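Local coordinates for protein methylxanthine N1-demethylase NdmA (Pseudomonas putida, PDB 6ICN) that catalyses the N1-demethylation of caffeine to theobromine and formaldehyde, the essential first step of caffeine degradation, as a Rieske-type non-heme iron oxygenase, at residues R32-V38 against V57-E62; P37-E43 against T278-L282; V65-G70 against V92-L97; R137-W142 against I154-A160; V232-A236 against K257-S261. One frame throughout, in Å; residues are numbered along the deposited sequence.

Interaction 1: R32-V38 against V57-E62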
# COMPACT_ATOMS: atom_id res chain seq x y z
N ARG A 32 -39.81 -2.28 1.56
CA ARG A 32 -39.78 -1.41 2.74
C ARG A 32 -40.76 -1.86 3.81
O ARG A 32 -40.61 -1.48 4.97
CB ARG A 32 -40.09 0.04 2.34
CG ARG A 32 -39.08 0.65 1.35
CD ARG A 32 -39.50 2.03 0.85
NE ARG A 32 -39.71 2.98 1.95
CZ ARG A 32 -38.76 3.80 2.41
NH1 ARG A 32 -37.55 3.78 1.86
NH2 ARG A 32 -39.03 4.62 3.42
N HIS A 33 -41.74 -2.69 3.45
CA HIS A 33 -42.75 -3.13 4.42
C HIS A 33 -42.31 -4.28 5.29
O HIS A 33 -43.02 -4.63 6.23
CB HIS A 33 -44.04 -3.49 3.67
CG HIS A 33 -44.72 -2.30 3.09
ND1 HIS A 33 -45.73 -1.63 3.75
CD2 HIS A 33 -44.49 -1.60 1.95
CE1 HIS A 33 -46.10 -0.59 3.03
NE2 HIS A 33 -45.37 -0.55 1.93
N PHE A 34 -41.15 -4.90 5.01
CA PHE A 34 -40.65 -6.01 5.81
C PHE A 34 -39.63 -5.53 6.83
O PHE A 34 -39.04 -4.45 6.70
CB PHE A 34 -40.01 -7.07 4.92
CG PHE A 34 -40.98 -7.77 4.02
CD1 PHE A 34 -41.80 -8.78 4.52
CD2 PHE A 34 -41.05 -7.45 2.67
CE1 PHE A 34 -42.71 -9.44 3.70
CE2 PHE A 34 -41.95 -8.11 1.83
CZ PHE A 34 -42.77 -9.10 2.36
N TRP A 35 -39.44 -6.34 7.86
CA TRP A 35 -38.32 -6.18 8.79
C TRP A 35 -37.04 -6.71 8.15
O TRP A 35 -37.01 -7.84 7.67
CB TRP A 35 -38.59 -6.94 10.09
CG TRP A 35 -39.75 -6.39 10.90
CD1 TRP A 35 -41.08 -6.69 10.75
CD2 TRP A 35 -39.67 -5.45 11.98
NE1 TRP A 35 -41.83 -5.99 11.67
CE2 TRP A 35 -40.99 -5.22 12.44
CE3 TRP A 35 -38.61 -4.77 12.61
CZ2 TRP A 35 -41.27 -4.36 13.50
CZ3 TRP A 35 -38.90 -3.91 13.66
CH2 TRP A 35 -40.22 -3.73 14.10
N HIS A 36 -35.98 -5.91 8.21
CA HIS A 36 -34.68 -6.35 7.73
C HIS A 36 -33.64 -6.14 8.82
O HIS A 36 -33.66 -5.12 9.51
CB HIS A 36 -34.25 -5.56 6.49
CG HIS A 36 -35.22 -5.64 5.34
ND1 HIS A 36 -35.31 -6.76 4.53
CD2 HIS A 36 -36.11 -4.75 4.87
CE1 HIS A 36 -36.24 -6.55 3.62
NE2 HIS A 36 -36.75 -5.34 3.80
N PRO A 37 -32.68 -7.06 8.96
CA PRO A 37 -31.59 -6.86 9.92
C PRO A 37 -30.61 -5.84 9.35
O PRO A 37 -30.34 -5.82 8.15
CB PRO A 37 -30.94 -8.24 10.02
CG PRO A 37 -31.13 -8.81 8.60
CD PRO A 37 -32.46 -8.24 8.10
N VAL A 38 -30.08 -4.99 10.22
CA VAL A 38 -29.13 -3.98 9.76
C VAL A 38 -27.77 -4.10 10.42
O VAL A 38 -26.78 -3.64 9.83
CB VAL A 38 -29.69 -2.56 9.93
CG1 VAL A 38 -30.93 -2.38 9.04
CG2 VAL A 38 -30.00 -2.24 11.42
N VAL A 57 -26.10 2.90 9.66
CA VAL A 57 -26.44 1.73 8.87
C VAL A 57 -27.17 2.20 7.62
O VAL A 57 -27.63 3.34 7.53
CB VAL A 57 -27.31 0.71 9.63
CG1 VAL A 57 -26.60 0.27 10.92
CG2 VAL A 57 -28.68 1.33 9.96
N LYS A 58 -27.24 1.32 6.62
CA LYS A 58 -27.90 1.61 5.35
C LYS A 58 -28.81 0.45 4.99
O LYS A 58 -28.42 -0.71 5.09
CB LYS A 58 -26.89 1.86 4.21
CG LYS A 58 -27.57 2.18 2.88
CD LYS A 58 -26.54 2.40 1.77
CE LYS A 58 -25.98 3.80 1.78
NZ LYS A 58 -25.02 3.99 0.66
N LEU A 59 -30.03 0.79 4.59
CA LEU A 59 -31.06 -0.21 4.31
C LEU A 59 -31.87 0.30 3.14
O LEU A 59 -32.41 1.41 3.21
CB LEU A 59 -31.94 -0.43 5.54
CG LEU A 59 -33.21 -1.23 5.27
CD1 LEU A 59 -32.85 -2.64 4.83
CD2 LEU A 59 -34.04 -1.29 6.56
N LEU A 60 -31.92 -0.48 2.05
CA LEU A 60 -32.66 -0.09 0.84
C LEU A 60 -32.33 1.34 0.42
O LEU A 60 -33.21 2.14 0.10
CB LEU A 60 -34.17 -0.26 1.06
CG LEU A 60 -34.57 -1.71 1.30
CD1 LEU A 60 -35.99 -1.84 1.88
CD2 LEU A 60 -34.45 -2.51 0.00
N ASN A 61 -31.03 1.67 0.47
CA ASN A 61 -30.46 2.97 0.11
C ASN A 61 -30.85 4.11 1.05
O ASN A 61 -30.56 5.28 0.73
CB ASN A 61 -30.80 3.36 -1.33
CG ASN A 61 -29.63 4.02 -2.06
OD1 ASN A 61 -28.46 3.74 -1.76
ND2 ASN A 61 -29.94 4.90 -3.00
N GLU A 62 -31.46 3.83 2.20
CA GLU A 62 -31.71 4.84 3.21
C GLU A 62 -30.55 4.89 4.20
O GLU A 62 -30.13 3.85 4.71
CB GLU A 62 -33.00 4.51 3.98
CG GLU A 62 -34.23 4.50 3.11
CD GLU A 62 -34.94 5.84 3.11
OE1 GLU A 62 -34.29 6.87 3.40
OE2 GLU A 62 -36.16 5.85 2.85
O HOH W 1 -36.09 2.40 -0.17
O HOH W 2 -26.82 -2.13 7.19
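Arg32 reaches Glu62, at the end of the turn that follows strand 57-59. Its CB carries CG 4.0 Å from Leu60 CD1. The chain then bends at CG-CD (chi3 57°) and turns the guanidinium to the carboxylate. NH1 gives Glu62 OE2 a salt-bridge hydrogen bond of 2.7 Å, close to the guanidinium plane and on the anti lone pair. NH2 adds a weak bond to the same oxygen. NH1 also holds a water that donates to Leu60 O. Arg77 takes the other oxygen, OE1. With an alanine in place of Arg32, Glu62 OE2 would probably lose its charged mate, and the water bridge to the turn would go. Deeper in, Leu59 CD1 lies 3.6 Å from His36 CB, and Val38 CB meets Val57 CG2 at 4.0 Å. The type I' turn Leu59-Glu62 links strands 55-59 and 62-69. Strands 35-40 and 55-59 are the two outermost of the six-stranded antiparallel Rieske-domain sheet, and strand 140-144 pairs with the first.

Interaction 2: P37-E43 against T278-L282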
# COMPACT_ATOMS: atom_id res chain seq x y z
N PRO A 37 -32.68 -7.06 8.96
CA PRO A 37 -31.59 -6.86 9.92
C PRO A 37 -30.61 -5.84 9.35
O PRO A 37 -30.34 -5.82 8.15
CB PRO A 37 -30.94 -8.24 10.02
CG PRO A 37 -31.13 -8.81 8.60
CD PRO A 37 -32.46 -8.24 8.10
N VAL A 38 -30.08 -4.99 10.22
CA VAL A 38 -29.13 -3.98 9.76
C VAL A 38 -27.77 -4.10 10.42
O VAL A 38 -26.78 -3.64 9.83
CB VAL A 38 -29.69 -2.56 9.93
CG1 VAL A 38 -30.93 -2.38 9.04
CG2 VAL A 38 -30.00 -2.24 11.42
N CYS A 39 -27.68 -4.73 11.58
CA CYS A 39 -26.42 -4.90 12.27
C CYS A 39 -26.62 -5.92 13.37
O CYS A 39 -27.76 -6.24 13.73
CB CYS A 39 -25.91 -3.57 12.84
SG CYS A 39 -26.95 -2.84 14.16
N THR A 40 -25.52 -6.46 13.87
CA THR A 40 -25.59 -7.22 15.11
C THR A 40 -25.57 -6.26 16.29
O THR A 40 -25.14 -5.11 16.19
CB THR A 40 -24.41 -8.19 15.26
OG1 THR A 40 -23.19 -7.44 15.38
CG2 THR A 40 -24.31 -9.13 14.04
N VAL A 41 -26.09 -6.75 17.43
CA VAL A 41 -25.98 -5.99 18.67
C VAL A 41 -24.52 -5.71 18.98
O VAL A 41 -24.15 -4.58 19.36
CB VAL A 41 -26.68 -6.73 19.83
CG1 VAL A 41 -26.41 -6.03 21.18
CG2 VAL A 41 -28.19 -6.77 19.57
N THR A 42 -23.65 -6.70 18.75
CA THR A 42 -22.21 -6.52 18.92
C THR A 42 -21.68 -5.35 18.09
O THR A 42 -20.93 -4.50 18.61
CB THR A 42 -21.50 -7.83 18.56
OG1 THR A 42 -21.81 -8.79 19.58
CG2 THR A 42 -19.98 -7.62 18.50
N GLU A 43 -22.08 -5.25 16.82
CA GLU A 43 -21.66 -4.09 16.01
C GLU A 43 -22.13 -2.78 16.62
O GLU A 43 -21.37 -1.80 16.66
CB GLU A 43 -22.19 -4.22 14.58
CG GLU A 43 -21.47 -5.20 13.72
CD GLU A 43 -22.06 -5.24 12.33
OE1 GLU A 43 -23.27 -5.50 12.22
OE2 GLU A 43 -21.32 -5.00 11.35
N THR A 278 -25.34 -6.65 -0.47
CA THR A 278 -25.96 -7.26 0.70
C THR A 278 -24.98 -7.27 1.86
O THR A 278 -23.78 -7.50 1.68
CB THR A 278 -26.44 -8.70 0.45
OG1 THR A 278 -25.47 -9.42 -0.32
CG2 THR A 278 -27.77 -8.68 -0.30
N LYS A 279 -25.50 -7.00 3.05
CA LYS A 279 -24.82 -7.29 4.30
C LYS A 279 -25.51 -8.51 4.88
O LYS A 279 -26.71 -8.46 5.18
CB LYS A 279 -24.88 -6.09 5.24
CG LYS A 279 -24.25 -6.32 6.61
CD LYS A 279 -24.49 -5.09 7.48
CE LYS A 279 -23.76 -5.24 8.81
NZ LYS A 279 -23.90 -4.00 9.66
N ASN A 280 -24.78 -9.61 4.98
CA ASN A 280 -25.38 -10.90 5.27
C ASN A 280 -25.05 -11.36 6.69
O ASN A 280 -23.95 -11.12 7.19
CB ASN A 280 -24.93 -11.94 4.24
CG ASN A 280 -25.29 -11.50 2.83
OD1 ASN A 280 -26.47 -11.55 2.45
ND2 ASN A 280 -24.31 -11.02 2.08
N PHE A 281 -26.02 -12.02 7.32
CA PHE A 281 -25.89 -12.49 8.69
C PHE A 281 -26.10 -14.00 8.73
O PHE A 281 -27.03 -14.52 8.11
CB PHE A 281 -26.91 -11.80 9.61
CG PHE A 281 -26.80 -10.29 9.61
CD1 PHE A 281 -27.43 -9.52 8.62
CD2 PHE A 281 -26.06 -9.63 10.60
CE1 PHE A 281 -27.33 -8.13 8.62
CE2 PHE A 281 -25.95 -8.23 10.60
CZ PHE A 281 -26.58 -7.48 9.61
N LEU A 282 -25.23 -14.70 9.45
CA LEU A 282 -25.40 -16.11 9.76
C LEU A 282 -25.36 -16.30 11.27
O LEU A 282 -24.41 -15.86 11.94
CB LEU A 282 -24.32 -17.00 9.11
CG LEU A 282 -24.46 -18.49 9.49
CD1 LEU A 282 -25.71 -19.08 8.83
CD2 LEU A 282 -23.21 -19.30 9.12
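Strand 37-40 and strand 278-282 meet with their axes 8.0 Å apart and their directions 60° apart, and Val38 lies nearest Lys279. Lys279 sends a fully extended side chain across to the other strand. Its NZ donates to Val38 O at 2.9 Å, tilted 16° from the carbonyl plane. The same NZ makes a salt bridge to Glu43 OE1 at 3.0 Å, on the syn side but out of the carboxylate plane. Glu43 is also half of a capping box at the start of helix 41-47: Thr40 N donates to Glu43 OE1, and Glu43 N donates to Thr40 OG1 at 2.8 Å. The lysine thus ties the helix start of the Rieske domain to a strand of the catalytic domain. OE1 is gripped by two donors, which fixes the carboxylate. Phe281 CZ is 3.6 Å from Cys39 N, and its CD1 is 3.8 Å from Pro37 CG. Thr40 CG2 lies at the ring edge, 3.9 Å from Phe281 CD2. Val269 of strand 263-274 touches both Pro37 and Phe281.

Interaction 3: V65-G70 against V92-L97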
# COMPACT_ATOMS: atom_id res chain seq x y z
N VAL A 65 -29.51 5.82 11.40
CA VAL A 65 -28.65 5.71 12.57
C VAL A 65 -29.39 4.93 13.64
O VAL A 65 -30.60 5.14 13.85
CB VAL A 65 -28.23 7.11 13.07
CG1 VAL A 65 -29.47 7.98 13.39
CG2 VAL A 65 -27.29 7.00 14.27
N VAL A 66 -28.69 4.01 14.30
CA VAL A 66 -29.23 3.20 15.39
C VAL A 66 -28.52 3.59 16.67
O VAL A 66 -27.30 3.80 16.69
CB VAL A 66 -29.05 1.70 15.12
CG1 VAL A 66 -29.46 0.87 16.33
CG2 VAL A 66 -29.89 1.27 13.89
N ALA A 67 -29.29 3.67 17.77
CA ALA A 67 -28.71 3.98 19.07
C ALA A 67 -29.54 3.31 20.15
O ALA A 67 -30.74 3.06 19.97
CB ALA A 67 -28.65 5.50 19.33
N LYS A 68 -28.90 3.02 21.29
CA LYS A 68 -29.60 2.51 22.47
C LYS A 68 -29.94 3.69 23.36
O LYS A 68 -29.06 4.28 24.00
CB LYS A 68 -28.74 1.47 23.18
CG LYS A 68 -29.40 0.93 24.46
CD LYS A 68 -29.88 -0.48 24.27
CE LYS A 68 -30.71 -0.96 25.47
NZ LYS A 68 -29.92 -1.01 26.72
N LEU A 69 -31.21 4.07 23.38
CA LEU A 69 -31.70 5.24 24.13
C LEU A 69 -32.51 4.71 25.30
O LEU A 69 -33.65 4.25 25.12
CB LEU A 69 -32.53 6.16 23.24
CG LEU A 69 -31.81 6.70 22.01
CD1 LEU A 69 -32.72 7.73 21.32
CD2 LEU A 69 -30.48 7.36 22.41
N GLY A 70 -31.92 4.74 26.49
CA GLY A 70 -32.58 4.11 27.62
C GLY A 70 -32.66 2.62 27.37
O GLY A 70 -31.67 1.98 27.00
N VAL A 92 -24.82 9.60 22.38
CA VAL A 92 -26.00 9.35 23.21
C VAL A 92 -25.83 10.10 24.53
O VAL A 92 -24.79 9.98 25.19
CB VAL A 92 -26.20 7.85 23.45
CG1 VAL A 92 -27.31 7.61 24.48
CG2 VAL A 92 -26.51 7.14 22.13
N SER A 93 -26.85 10.86 24.91
CA SER A 93 -26.81 11.65 26.14
C SER A 93 -28.13 11.38 26.86
O SER A 93 -29.19 11.76 26.36
CB SER A 93 -26.63 13.13 25.84
OG SER A 93 -26.73 13.91 27.02
N GLY A 94 -28.06 10.69 28.00
CA GLY A 94 -29.28 10.23 28.64
C GLY A 94 -30.01 9.28 27.71
O GLY A 94 -29.44 8.33 27.16
N ASN A 95 -31.30 9.55 27.50
CA ASN A 95 -32.12 8.78 26.59
C ASN A 95 -32.33 9.51 25.27
O ASN A 95 -33.36 9.33 24.61
CB ASN A 95 -33.45 8.43 27.25
CG ASN A 95 -33.27 7.55 28.49
OD1 ASN A 95 -32.15 7.17 28.83
ND2 ASN A 95 -34.38 7.23 29.16
N ARG A 96 -31.37 10.34 24.87
CA ARG A 96 -31.47 11.12 23.64
C ARG A 96 -30.21 10.96 22.80
O ARG A 96 -29.14 10.60 23.29
CB ARG A 96 -31.68 12.60 23.93
CG ARG A 96 -32.96 12.92 24.72
CD ARG A 96 -33.05 14.41 24.98
NE ARG A 96 -34.20 14.76 25.82
CZ ARG A 96 -34.29 15.92 26.46
NH1 ARG A 96 -33.32 16.82 26.35
NH2 ARG A 96 -35.36 16.17 27.22
N LEU A 97 -30.35 11.29 21.52
CA LEU A 97 -29.24 11.29 20.56
C LEU A 97 -28.90 12.74 20.23
O LEU A 97 -29.75 13.50 19.74
CB LEU A 97 -29.61 10.51 19.29
CG LEU A 97 -28.56 10.45 18.17
CD1 LEU A 97 -27.24 9.86 18.70
CD2 LEU A 97 -29.09 9.61 17.01
O HOH W 3 -29.07 5.21 26.50
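Val92 opens the 92-97 segment by packing on strand 65-69. Its CG2 meets Ala67 CB at 3.9 Å, and its CG1 lies 3.8 Å from Leu69 CD2. CG1 stands anti to the backbone N (chi1 172°), which also brings it beside Lys68 O. Ser93 then starts a type II' turn that ends at Arg96, with backbone bonds in both directions between these two residues. Gly94 sits in the turn with positive phi. Its O accepts a hydrogen bond from a water that also donates to Lys68 O, at 2.7 Å, and accepts from Gly70 N. Asn95 follows, with its CB 4.1 Å from Gly70 N. Its backbone O lies 3.6 Å from Leu69 CB. The Arg96 side chain starts away from strand 65-69, and its NH1 bonds Gln105 OE1, while its O lies 3.6 Å from Leu69 CD2. Leu97 closes the segment. It meets Val65 tip to tip, CD2 to CG1 at 4.0 Å. It also stands about 7 Å, between side chains, from Cys99, which lines the [2Fe-2S] cluster pocket. The contact thus sets the hairpin 91-98, part of the small four-stranded sheet of the Rieske domain, against the larger sheet. Valine, alanine and leucine side chains carry the buried end. At the turn the two backbones are bridged by water, so the chemistry implies a join that is apolar inside and hydrated toward the surface.

Interaction 4: R137-W142 against I154-A160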
# COMPACT_ATOMS: atom_id res chain seq x y z
N ARG A 137 -33.75 -8.68 18.11
CA ARG A 137 -34.19 -10.07 18.23
C ARG A 137 -33.05 -10.96 17.76
O ARG A 137 -32.43 -10.68 16.73
CB ARG A 137 -35.48 -10.34 17.43
CG ARG A 137 -36.14 -11.67 17.87
CD ARG A 137 -37.61 -11.80 17.43
NE ARG A 137 -38.47 -10.77 18.00
CZ ARG A 137 -39.75 -10.60 17.67
NH1 ARG A 137 -40.30 -11.41 16.78
NH2 ARG A 137 -40.46 -9.63 18.21
N TYR A 138 -32.78 -12.02 18.52
CA TYR A 138 -31.75 -13.02 18.20
C TYR A 138 -30.35 -12.44 18.19
O TYR A 138 -29.44 -13.06 17.64
CB TYR A 138 -31.99 -13.69 16.84
CG TYR A 138 -33.42 -14.08 16.57
CD1 TYR A 138 -34.16 -14.79 17.52
CD2 TYR A 138 -34.03 -13.73 15.37
CE1 TYR A 138 -35.47 -15.16 17.26
CE2 TYR A 138 -35.35 -14.10 15.11
CZ TYR A 138 -36.06 -14.80 16.07
OH TYR A 138 -37.36 -15.18 15.83
N GLY A 139 -30.13 -11.26 18.79
CA GLY A 139 -28.81 -10.67 18.74
C GLY A 139 -28.57 -9.80 17.52
O GLY A 139 -27.43 -9.35 17.31
N LEU A 140 -29.59 -9.59 16.70
CA LEU A 140 -29.52 -8.64 15.60
C LEU A 140 -30.47 -7.48 15.87
O LEU A 140 -31.43 -7.59 16.64
CB LEU A 140 -29.91 -9.31 14.27
CG LEU A 140 -29.21 -10.64 13.90
CD1 LEU A 140 -29.69 -11.17 12.54
CD2 LEU A 140 -27.70 -10.52 13.92
N ILE A 141 -30.21 -6.37 15.18
CA ILE A 141 -31.07 -5.20 15.21
C ILE A 141 -31.84 -5.17 13.89
O ILE A 141 -31.23 -5.22 12.81
CB ILE A 141 -30.26 -3.90 15.39
CG1 ILE A 141 -29.47 -3.93 16.69
CG2 ILE A 141 -31.18 -2.68 15.30
CD1 ILE A 141 -30.33 -4.05 17.90
N TRP A 142 -33.18 -5.08 13.98
CA TRP A 142 -34.07 -5.14 12.83
C TRP A 142 -34.80 -3.82 12.65
O TRP A 142 -35.22 -3.20 13.63
CB TRP A 142 -35.11 -6.25 13.02
CG TRP A 142 -34.55 -7.60 13.29
CD1 TRP A 142 -34.07 -8.08 14.49
CD2 TRP A 142 -34.43 -8.67 12.35
NE1 TRP A 142 -33.65 -9.38 14.33
CE2 TRP A 142 -33.85 -9.76 13.03
CE3 TRP A 142 -34.72 -8.80 10.98
CZ2 TRP A 142 -33.60 -10.98 12.41
CZ3 TRP A 142 -34.47 -10.00 10.37
CH2 TRP A 142 -33.91 -11.08 11.07
N ILE A 154 -40.91 -9.92 12.43
CA ILE A 154 -39.50 -10.31 12.34
C ILE A 154 -39.40 -11.80 12.02
O ILE A 154 -40.16 -12.62 12.60
CB ILE A 154 -38.76 -9.97 13.65
CG1 ILE A 154 -38.66 -8.45 13.76
CG2 ILE A 154 -37.38 -10.64 13.70
CD1 ILE A 154 -38.19 -7.93 15.12
N PRO A 155 -38.51 -12.21 11.11
CA PRO A 155 -38.35 -13.62 10.74
C PRO A 155 -38.19 -14.60 11.88
O PRO A 155 -37.73 -14.25 12.98
CB PRO A 155 -37.09 -13.59 9.87
CG PRO A 155 -37.16 -12.26 9.19
CD PRO A 155 -37.74 -11.32 10.22
N TYR A 156 -38.54 -15.86 11.61
CA TYR A 156 -38.50 -16.93 12.59
C TYR A 156 -37.13 -17.61 12.61
O TYR A 156 -36.62 -18.04 11.57
CB TYR A 156 -39.60 -17.94 12.24
CG TYR A 156 -39.53 -19.28 12.95
CD1 TYR A 156 -39.86 -19.41 14.29
CD2 TYR A 156 -39.16 -20.43 12.25
CE1 TYR A 156 -39.80 -20.65 14.92
CE2 TYR A 156 -39.12 -21.68 12.87
CZ TYR A 156 -39.44 -21.78 14.21
OH TYR A 156 -39.39 -23.02 14.82
N PHE A 157 -36.55 -17.71 13.80
CA PHE A 157 -35.35 -18.48 14.09
C PHE A 157 -35.73 -19.59 15.06
O PHE A 157 -36.10 -19.30 16.20
CB PHE A 157 -34.28 -17.55 14.68
CG PHE A 157 -32.98 -18.21 15.07
CD1 PHE A 157 -32.50 -19.33 14.40
CD2 PHE A 157 -32.21 -17.67 16.09
CE1 PHE A 157 -31.27 -19.93 14.76
CE2 PHE A 157 -30.98 -18.25 16.45
CZ PHE A 157 -30.52 -19.38 15.79
N SER A 158 -35.62 -20.85 14.63
CA SER A 158 -36.17 -21.96 15.41
C SER A 158 -35.38 -22.22 16.70
O SER A 158 -35.93 -22.77 17.67
CB SER A 158 -36.22 -23.23 14.56
OG SER A 158 -34.92 -23.71 14.22
N ALA A 159 -34.10 -21.87 16.74
CA ALA A 159 -33.24 -22.26 17.85
C ALA A 159 -33.32 -21.31 19.03
O ALA A 159 -32.80 -21.64 20.10
CB ALA A 159 -31.77 -22.34 17.39
N ALA A 160 -33.94 -20.15 18.87
CA ALA A 160 -34.03 -19.20 19.97
C ALA A 160 -34.75 -19.84 21.15
O ALA A 160 -35.79 -20.49 20.98
CB ALA A 160 -34.77 -17.94 19.51
O HOH W 4 -39.49 -13.56 15.31
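Tyr138 and Phe157 are brought together by their first torsions: Tyr138 CG lies beside its backbone N (chi1 -43°), while Phe157 CG is anti to its own (chi1 178°). The rings make a T-shaped stack, with the edge of Phe157 toward the face of Tyr138 and the planes at 85°. Tyr138 sits in a type I' turn, Arg137-Leu140, which joins strands 131-137 and 140-144 of the Rieske-domain sheet. The loop 154-160 runs past this hairpin toward strand 166-175. Phe157 CB adds a CH-pi contact 3.5 Å from the centroid of the Tyr138 ring. Arg137 CG covers the opposite face. Ala160 CB comes to 3.6 Å from Tyr138 CE1. At the other end of the loop, Ile154 CG2 lies over the five-membered ring of Trp142, 3.8 Å from its centroid. Pro155 CD reaches Trp142 CZ3 at 3.5 Å. The Arg137 guanidinium lays one face on Ile154. Trp142 NE1 donates to Arg137 O at 3.0 Å, which fixes the indole against the turn. Phe157 N gives Tyr138 OH a weak hydrogen bond. One water links the hairpin to the loop: it accepts from Arg137 NH1, donates to Ile154 O and lies 2.7 Å from Tyr138 OH.

Interaction 5: V232-A236 against K257-S261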
# COMPACT_ATOMS: atom_id res chain seq x y z
N VAL A 232 -17.58 -35.92 3.06
CA VAL A 232 -17.57 -34.53 3.49
C VAL A 232 -17.14 -34.48 4.95
O VAL A 232 -17.30 -35.49 5.67
CB VAL A 232 -18.94 -33.86 3.27
CG1 VAL A 232 -19.33 -33.90 1.78
CG2 VAL A 232 -20.02 -34.52 4.12
N PRO A 233 -16.59 -33.36 5.44
CA PRO A 233 -16.13 -33.31 6.83
C PRO A 233 -17.27 -33.55 7.81
O PRO A 233 -18.44 -33.30 7.52
CB PRO A 233 -15.58 -31.88 6.97
CG PRO A 233 -15.31 -31.42 5.57
CD PRO A 233 -16.29 -32.12 4.69
N ASN A 234 -16.91 -34.04 9.01
CA ASN A 234 -17.92 -34.31 10.03
C ASN A 234 -18.60 -33.03 10.52
O ASN A 234 -19.75 -33.09 10.98
CB ASN A 234 -17.29 -35.09 11.20
CG ASN A 234 -18.24 -35.26 12.39
OD1 ASN A 234 -17.88 -34.96 13.54
ND2 ASN A 234 -19.46 -35.75 12.13
N GLN A 235 -17.93 -31.87 10.43
CA GLN A 235 -18.58 -30.62 10.82
C GLN A 235 -19.48 -30.05 9.72
O GLN A 235 -20.15 -29.04 9.96
CB GLN A 235 -17.55 -29.57 11.23
CG GLN A 235 -16.73 -28.97 10.09
CD GLN A 235 -15.45 -29.75 9.81
OE1 GLN A 235 -15.39 -30.96 10.02
NE2 GLN A 235 -14.41 -29.04 9.34
N ALA A 236 -19.51 -30.66 8.54
CA ALA A 236 -20.46 -30.25 7.51
C ALA A 236 -21.88 -30.51 7.99
O ALA A 236 -22.19 -31.65 8.37
CB ALA A 236 -20.20 -30.98 6.20
N LYS A 257 -28.28 -33.98 11.33
CA LYS A 257 -27.06 -34.45 10.66
C LYS A 257 -26.99 -35.97 10.63
O LYS A 257 -27.36 -36.64 11.60
CB LYS A 257 -25.81 -33.91 11.36
CG LYS A 257 -25.61 -32.40 11.28
CD LYS A 257 -24.44 -31.97 12.17
CE LYS A 257 -23.14 -32.63 11.73
NZ LYS A 257 -22.01 -32.27 12.63
N TYR A 258 -26.48 -36.51 9.52
CA TYR A 258 -26.28 -37.95 9.40
C TYR A 258 -25.10 -38.42 10.24
O TYR A 258 -25.19 -39.45 10.93
CB TYR A 258 -26.06 -38.34 7.94
CG TYR A 258 -27.24 -38.08 7.01
CD1 TYR A 258 -28.55 -38.11 7.48
CD2 TYR A 258 -27.03 -37.82 5.66
CE1 TYR A 258 -29.62 -37.89 6.63
CE2 TYR A 258 -28.09 -37.59 4.80
CZ TYR A 258 -29.38 -37.62 5.29
OH TYR A 258 -30.44 -37.39 4.43
N SER A 259 -23.98 -37.69 10.19
CA SER A 259 -22.74 -38.18 10.78
C SER A 259 -22.78 -38.21 12.30
O SER A 259 -22.17 -39.09 12.92
CB SER A 259 -21.57 -37.32 10.31
OG SER A 259 -21.74 -35.98 10.74
N SER A 260 -23.48 -37.27 12.93
CA SER A 260 -23.45 -37.13 14.38
C SER A 260 -24.79 -37.38 15.06
O SER A 260 -24.83 -37.41 16.29
CB SER A 260 -22.97 -35.72 14.76
OG SER A 260 -23.80 -34.74 14.15
N SER A 261 -25.88 -37.56 14.30
CA SER A 261 -27.22 -37.75 14.85
C SER A 261 -27.59 -36.64 15.83
O SER A 261 -28.11 -36.89 16.92
CB SER A 261 -27.35 -39.12 15.51
OG SER A 261 -27.34 -40.15 14.53
O HOH W 5 -21.32 -34.34 8.50
O HOH W 6 -22.01 -29.49 11.79
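Lys257 and Asn234 reach across in opposite senses, the lysine toward a backbone oxygen and the asparagine toward Ser259. Lys257 bends at CG-CD (chi3 61°) and brings NZ to Asn234 O at 2.9 Å. The bond lies in the carbonyl plane, with a C=O...N angle of 156°. CE passes 3.6 Å from Ala236 O. NZ also donates to a water, which in turn donates to Gln235 O at 2.6 Å. The ammonium group thus serves two carbonyls of the type I turn Pro233-Ala236, one directly and one through water. A methionine in place of Lys257 would probably leave Asn234 O without this donor and break the water link to Gln235 O, weakening the tie between the loops. Asn234 CG stands anti to the backbone N (chi1 173°), which carries the amide out to Ser259. ND2 meets Ser259 OG at 2.7 Å, but the hydrogen bond is bent and weak. A second water lies 2.8 Å from Ser259 OG and is also near Asn234 O and Ala236 O. Both segments are loops of the catalytic domain. The turn leads into strand 239-246. The loop 257-261 joins strands 250-257 and 263-274. Helix 293-313 lies against the turn through Phe299, which touches Gln235 and Ala236.

Overall arrangement
Interactions 1, 2 and 4 cluster round strand 35-40. Interactions 1 and 2 share Pro37 and Val38, and their centres are about 11 Å apart. Strand 140-144 of interaction 4 pairs with that strand: Val38 N lies 2.8 Å from Ile141 O. Interaction 3 joins the same sheet through Val66, whose CG2 is 4.1 Å from Val57 CG2, and it points toward the iron-sulfur cluster, about 10 Å from the Leu97 side chain. Interaction 2 connects the Rieske part to the catalytic domain. Interaction 5 stands apart at the caffeine end, about 45 Å between centres from interaction 3. There the Ala236 side chain is about 7 Å from caffeine and about 12 Å from the cobalt ion.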